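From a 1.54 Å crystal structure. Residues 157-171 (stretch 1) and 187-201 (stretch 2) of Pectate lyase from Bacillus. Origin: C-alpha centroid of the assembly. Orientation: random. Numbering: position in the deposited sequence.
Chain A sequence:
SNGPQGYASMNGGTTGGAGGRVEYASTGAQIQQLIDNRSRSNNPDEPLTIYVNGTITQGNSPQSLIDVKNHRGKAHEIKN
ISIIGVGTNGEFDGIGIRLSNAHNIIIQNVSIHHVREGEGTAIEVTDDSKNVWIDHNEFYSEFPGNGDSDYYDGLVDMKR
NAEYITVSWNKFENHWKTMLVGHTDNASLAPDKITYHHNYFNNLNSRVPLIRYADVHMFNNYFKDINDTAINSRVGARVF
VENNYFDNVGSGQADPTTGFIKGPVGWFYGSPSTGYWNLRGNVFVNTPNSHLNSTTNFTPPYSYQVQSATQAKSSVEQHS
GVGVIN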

# COMPACT_ATOMS: atom_id res chain seq x y z
N ASP A 157 -3.44 3.33 -1.86
CA ASP A 157 -4.74 3.53 -1.22
C ASP A 157 -5.62 2.34 -1.46
O ASP A 157 -5.64 1.78 -2.56
CB ASP A 157 -5.48 4.77 -1.77
CG ASP A 157 -4.84 6.09 -1.37
OD1 ASP A 157 -4.00 6.15 -0.47
OD2 ASP A 157 -5.20 7.14 -2.01
N MET A 158 -6.37 1.95 -0.43
CA MET A 158 -7.31 0.83 -0.51
C MET A 158 -8.68 1.31 -0.14
O MET A 158 -8.85 2.03 0.87
CB MET A 158 -6.84 -0.29 0.45
CG MET A 158 -5.40 -0.74 0.08
SD MET A 158 -4.87 -1.81 1.40
CE MET A 158 -3.10 -1.81 1.00
N LYS A 159 -9.67 0.92 -0.94
CA LYS A 159 -11.03 1.43 -0.80
C LYS A 159 -12.05 0.37 -1.16
O LYS A 159 -11.73 -0.63 -1.84
CB LYS A 159 -11.25 2.61 -1.78
CG LYS A 159 -10.25 3.76 -1.65
CD LYS A 159 -10.50 4.85 -2.72
CE LYS A 159 -9.43 5.96 -2.64
NZ LYS A 159 -9.62 6.96 -3.75
N ARG A 160 -13.30 0.64 -0.78
CA ARG A 160 -14.46 -0.06 -1.35
C ARG A 160 -14.30 -1.58 -1.26
O ARG A 160 -14.34 -2.31 -2.25
CB ARG A 160 -14.72 0.42 -2.80
CG ARG A 160 -15.11 1.91 -2.81
CD ARG A 160 -15.52 2.36 -4.20
NE ARG A 160 -16.13 3.69 -4.10
CZ ARG A 160 -17.42 3.94 -3.89
NH1 ARG A 160 -18.30 2.95 -3.76
NH2 ARG A 160 -17.84 5.20 -3.81
N ASN A 161 -14.15 -2.04 -0.02
CA ASN A 161 -14.19 -3.46 0.29
C ASN A 161 -13.04 -4.32 -0.24
O ASN A 161 -13.17 -5.54 -0.28
CB ASN A 161 -15.52 -4.04 -0.17
CG ASN A 161 -16.66 -3.36 0.51
OD1 ASN A 161 -16.81 -3.47 1.73
ND2 ASN A 161 -17.43 -2.60 -0.26
N ALA A 162 -11.91 -3.69 -0.55
CA ALA A 162 -10.68 -4.42 -0.87
C ALA A 162 -10.31 -5.24 0.36
O ALA A 162 -10.43 -4.76 1.48
CB ALA A 162 -9.55 -3.42 -1.19
N GLU A 163 -9.83 -6.47 0.17
CA GLU A 163 -9.63 -7.36 1.31
C GLU A 163 -8.51 -8.32 0.99
O GLU A 163 -8.35 -8.72 -0.18
CB GLU A 163 -10.91 -8.19 1.57
CG GLU A 163 -10.97 -8.89 2.91
CD GLU A 163 -12.39 -9.42 3.18
OE1 GLU A 163 -13.20 -9.42 2.24
OE2 GLU A 163 -12.69 -9.83 4.32
N TYR A 164 -7.79 -8.77 2.03
CA TYR A 164 -6.74 -9.78 1.91
C TYR A 164 -5.57 -9.23 1.11
O TYR A 164 -5.27 -9.70 0.00
CB TYR A 164 -7.28 -11.13 1.31
CG TYR A 164 -8.34 -11.80 2.15
CD1 TYR A 164 -8.01 -12.41 3.35
CD2 TYR A 164 -9.67 -11.83 1.73
CE1 TYR A 164 -8.99 -13.00 4.13
CE2 TYR A 164 -10.65 -12.43 2.49
CZ TYR A 164 -10.29 -13.01 3.68
OH TYR A 164 -11.25 -13.61 4.46
N ILE A 165 -4.91 -8.22 1.67
CA ILE A 165 -3.91 -7.45 0.94
C ILE A 165 -2.64 -7.44 1.78
O ILE A 165 -2.73 -7.23 3.00
CB ILE A 165 -4.40 -6.03 0.73
CG1 ILE A 165 -5.81 -6.08 0.12
CG2 ILE A 165 -3.39 -5.23 -0.13
CD1 ILE A 165 -6.44 -4.76 -0.13
N THR A 166 -1.49 -7.70 1.15
CA THR A 166 -0.20 -7.58 1.84
C THR A 166 0.68 -6.60 1.12
O THR A 166 0.86 -6.72 -0.09
CB THR A 166 0.50 -8.92 1.94
OG1 THR A 166 -0.22 -9.77 2.84
CG2 THR A 166 1.92 -8.78 2.50
N VAL A 167 1.23 -5.66 1.87
CA VAL A 167 2.10 -4.61 1.38
C VAL A 167 3.43 -4.84 2.11
O VAL A 167 3.51 -4.61 3.32
CB VAL A 167 1.52 -3.27 1.78
CG1 VAL A 167 2.43 -2.09 1.39
CG2 VAL A 167 0.13 -3.11 1.12
N SER A 168 4.41 -5.30 1.36
CA SER A 168 5.66 -5.75 1.97
C SER A 168 6.89 -5.26 1.25
O SER A 168 6.94 -5.19 0.03
CB SER A 168 5.66 -7.29 2.04
OG SER A 168 5.53 -7.88 0.75
N TRP A 169 7.94 -4.97 2.02
CA TRP A 169 9.27 -4.70 1.44
C TRP A 169 9.33 -3.51 0.48
O TRP A 169 10.19 -3.46 -0.38
CB TRP A 169 9.86 -5.96 0.74
CG TRP A 169 10.08 -7.08 1.76
CD1 TRP A 169 9.33 -8.22 1.91
CD2 TRP A 169 11.18 -7.17 2.69
NE1 TRP A 169 9.91 -9.02 2.90
CE2 TRP A 169 11.02 -8.39 3.40
CE3 TRP A 169 12.27 -6.34 3.00
CZ2 TRP A 169 11.92 -8.81 4.41
CZ3 TRP A 169 13.18 -6.77 4.00
CH2 TRP A 169 12.97 -7.99 4.68
N ASN A 170 8.41 -2.55 0.64
CA ASN A 170 8.41 -1.40 -0.26
C ASN A 170 9.06 -0.22 0.38
O ASN A 170 9.20 -0.16 1.61
CB ASN A 170 6.96 -0.99 -0.58
CG ASN A 170 6.13 -2.12 -1.17
OD1 ASN A 170 6.30 -2.47 -2.34
ND2 ASN A 170 5.17 -2.65 -0.38
N LYS A 171 9.45 0.76 -0.42
CA LYS A 171 9.83 2.07 0.14
C LYS A 171 8.74 3.06 -0.23
O LYS A 171 8.28 3.07 -1.37
CB LYS A 171 11.14 2.55 -0.45
CG LYS A 171 12.33 1.61 -0.12
CD LYS A 171 13.64 2.25 -0.64
CE LYS A 171 14.85 1.39 -0.21
NZ LYS A 171 16.12 2.07 -0.64
N ALA A 187 -19.05 2.26 6.83
CA ALA A 187 -18.58 0.94 7.20
C ALA A 187 -18.84 -0.07 6.10
O ALA A 187 -18.06 -1.00 5.93
CB ALA A 187 -19.28 0.48 8.46
N SER A 188 -19.93 0.09 5.35
CA SER A 188 -20.27 -0.91 4.34
C SER A 188 -19.34 -0.91 3.13
O SER A 188 -19.41 -1.83 2.31
CB SER A 188 -21.72 -0.74 3.89
OG SER A 188 -21.82 0.36 3.01
N LEU A 189 -18.49 0.11 3.03
CA LEU A 189 -17.54 0.20 1.92
C LEU A 189 -16.11 -0.00 2.41
O LEU A 189 -15.18 0.10 1.63
CB LEU A 189 -17.58 1.58 1.28
CG LEU A 189 -18.90 1.85 0.55
CD1 LEU A 189 -18.79 3.24 -0.02
CD2 LEU A 189 -19.07 0.79 -0.54
N ALA A 190 -15.92 -0.26 3.70
CA ALA A 190 -14.54 -0.35 4.23
C ALA A 190 -13.79 -1.58 3.73
O ALA A 190 -14.32 -2.69 3.73
CB ALA A 190 -14.60 -0.39 5.75
N PRO A 191 -12.53 -1.40 3.37
CA PRO A 191 -11.65 -2.55 3.22
C PRO A 191 -11.50 -3.27 4.57
O PRO A 191 -11.89 -2.77 5.64
CB PRO A 191 -10.30 -1.92 2.86
CG PRO A 191 -10.66 -0.53 2.27
CD PRO A 191 -11.82 -0.12 3.18
N ASP A 192 -10.84 -4.44 4.51
CA ASP A 192 -10.49 -5.18 5.72
C ASP A 192 -9.32 -6.08 5.42
O ASP A 192 -9.08 -6.43 4.27
CB ASP A 192 -11.67 -6.04 6.15
CG ASP A 192 -11.59 -6.49 7.60
OD1 ASP A 192 -12.28 -7.47 7.98
OD2 ASP A 192 -10.88 -5.88 8.43
N LYS A 193 -8.61 -6.50 6.48
CA LYS A 193 -7.62 -7.58 6.40
C LYS A 193 -6.40 -7.19 5.52
O LYS A 193 -6.16 -7.72 4.40
CB LYS A 193 -8.27 -8.90 6.00
CG LYS A 193 -9.37 -9.34 6.98
CD LYS A 193 -9.88 -10.69 6.52
CE LYS A 193 -11.17 -11.06 7.22
NZ LYS A 193 -12.29 -10.17 6.76
N ILE A 194 -5.66 -6.22 6.04
CA ILE A 194 -4.44 -5.69 5.38
C ILE A 194 -3.22 -5.92 6.29
O ILE A 194 -3.27 -5.58 7.46
CB ILE A 194 -4.57 -4.17 5.18
CG1 ILE A 194 -6.00 -3.76 4.80
CG2 ILE A 194 -3.49 -3.61 4.22
CD1 ILE A 194 -6.45 -4.28 3.40
N THR A 195 -2.13 -6.41 5.71
CA THR A 195 -0.85 -6.55 6.41
C THR A 195 0.15 -5.60 5.76
O THR A 195 0.30 -5.61 4.53
CB THR A 195 -0.33 -7.99 6.19
OG1 THR A 195 -1.26 -8.91 6.74
CG2 THR A 195 1.06 -8.19 6.85
N TYR A 196 0.91 -4.89 6.59
CA TYR A 196 2.06 -4.14 6.13
C TYR A 196 3.28 -4.65 6.89
O TYR A 196 3.29 -4.61 8.11
CB TYR A 196 1.92 -2.66 6.46
CG TYR A 196 0.74 -1.95 5.84
CD1 TYR A 196 0.87 -1.23 4.68
CD2 TYR A 196 -0.51 -1.99 6.44
CE1 TYR A 196 -0.24 -0.56 4.13
CE2 TYR A 196 -1.61 -1.32 5.88
CZ TYR A 196 -1.44 -0.61 4.73
OH TYR A 196 -2.56 0.03 4.19
N HIS A 197 4.29 -5.11 6.17
CA HIS A 197 5.52 -5.53 6.86
C HIS A 197 6.76 -5.24 6.07
O HIS A 197 6.78 -5.27 4.84
CB HIS A 197 5.43 -7.03 7.31
CG HIS A 197 5.60 -8.02 6.20
ND1 HIS A 197 6.84 -8.54 5.86
CD2 HIS A 197 4.71 -8.60 5.37
CE1 HIS A 197 6.69 -9.40 4.86
NE2 HIS A 197 5.40 -9.45 4.54
N HIS A 198 7.83 -4.93 6.80
CA HIS A 198 9.14 -4.68 6.20
C HIS A 198 9.16 -3.56 5.18
O HIS A 198 9.95 -3.59 4.26
CB HIS A 198 9.75 -5.97 5.64
CG HIS A 198 10.14 -6.94 6.71
ND1 HIS A 198 9.29 -7.93 7.17
CD2 HIS A 198 11.25 -7.02 7.47
CE1 HIS A 198 9.90 -8.61 8.13
NE2 HIS A 198 11.10 -8.09 8.32
N ASN A 199 8.31 -2.57 5.37
CA ASN A 199 8.40 -1.38 4.53
C ASN A 199 9.24 -0.30 5.19
O ASN A 199 9.35 -0.24 6.42
CB ASN A 199 7.00 -0.78 4.28
CG ASN A 199 6.05 -1.77 3.63
OD1 ASN A 199 6.14 -2.06 2.44
ND2 ASN A 199 5.13 -2.35 4.44
N TYR A 200 9.75 0.59 4.35
CA TYR A 200 10.41 1.80 4.79
C TYR A 200 9.46 2.96 4.51
O TYR A 200 9.04 3.15 3.35
CB TYR A 200 11.63 1.99 3.91
CG TYR A 200 12.59 3.10 4.26
CD1 TYR A 200 13.01 3.33 5.58
CD2 TYR A 200 13.14 3.90 3.26
CE1 TYR A 200 13.93 4.33 5.87
CE2 TYR A 200 14.05 4.89 3.57
CZ TYR A 200 14.46 5.08 4.85
OH TYR A 200 15.40 6.06 5.18
N PHE A 201 9.09 3.68 5.57
CA PHE A 201 8.20 4.85 5.48
C PHE A 201 9.02 6.06 5.86
O PHE A 201 9.28 6.26 7.04
CB PHE A 201 7.04 4.68 6.46
CG PHE A 201 6.15 3.45 6.19
CD1 PHE A 201 5.42 3.32 5.01
CD2 PHE A 201 6.00 2.47 7.16
CE1 PHE A 201 4.59 2.20 4.81
CE2 PHE A 201 5.13 1.39 7.01
CZ PHE A 201 4.44 1.23 5.80
O HOH W 1 -14.24 -8.57 6.31

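At the apolar centre, the side chains of I165, V167, I194 and Y196 share one face of the sheet. I165 CD1 meets I194 CD1 at 3.6 Å, and V167 CB lies 3.6 Å from Y196 CD1, each contact joining residues in register. M158, on the strand before the corner at Y164, closes this layer: M158 SD is 3.5 Å from I194 CD1, M158 CE 4.3 Å from Y196 CZ, and M158 CB 4.2 Å from P191 CG.

The axes of strands 165-168 and 192-197 come within 4.7 Å, and their directions differ by 11°; the two stretches bury 1267 Å² between them, both sides summed. Hydrogen bonds alternate between the strands in the usual parallel pattern: I165 N to K193 O (3.0 Å), T195 N to I165 O (2.9 Å), V167 N to T195 O (2.8 Å), H197 N to V167 O (3.0 Å) and W169 N to H197 O (3.1 Å). Because the residues stay in register, T166 stands beside T195 and S168 beside H197 on the other face. There S168 CB sits over the H197 ring, 3.7 Å from its centroid, a CH-pi contact.

Beyond the strands, N170 and N199 bridge the two bends. N199 OD1 accepts from N170 N (2.9 Å) and N170 ND2 (3.0 Å), while N199 ND2 donates to V167 O (3.0 Å); one amide thus serves both as acceptor and as donor to the neighbouring rung. Y200 N to N170 O (2.9 Å) resumes the backbone ladder. Alongside, the six-membered ring of W169 and the ring of H198 form an offset stack, with centroids 4.2 Å apart and planes at 13°. H198 ND1 is hydrogen-bonded to H197 ND1 at 2.8 Å, which ties the stacked ring to its neighbour.

At the other end, D192 N donates to A162 O (3.1 Å), and N161 N, within the type I' turn from K159 to A162, donates to L189 O (2.9 Å). L189 CD1 lies over one face of the R160 guanidinium, 3.8 Å from R160 NH1.

The polar edge centres on K193. K193 NZ makes a very short salt bridge to E163 OE2 (2.5 Å) and a second to D192 OD1 (3.0 Å). The charge of K193 NZ partly offsets the two carboxylates; E163 OE2 and D192 OD1 are 4.4 Å apart. Water 1 donates to both oxygens, at 2.8 Å from E163 OE2 and 2.8 Å from D192 OD1.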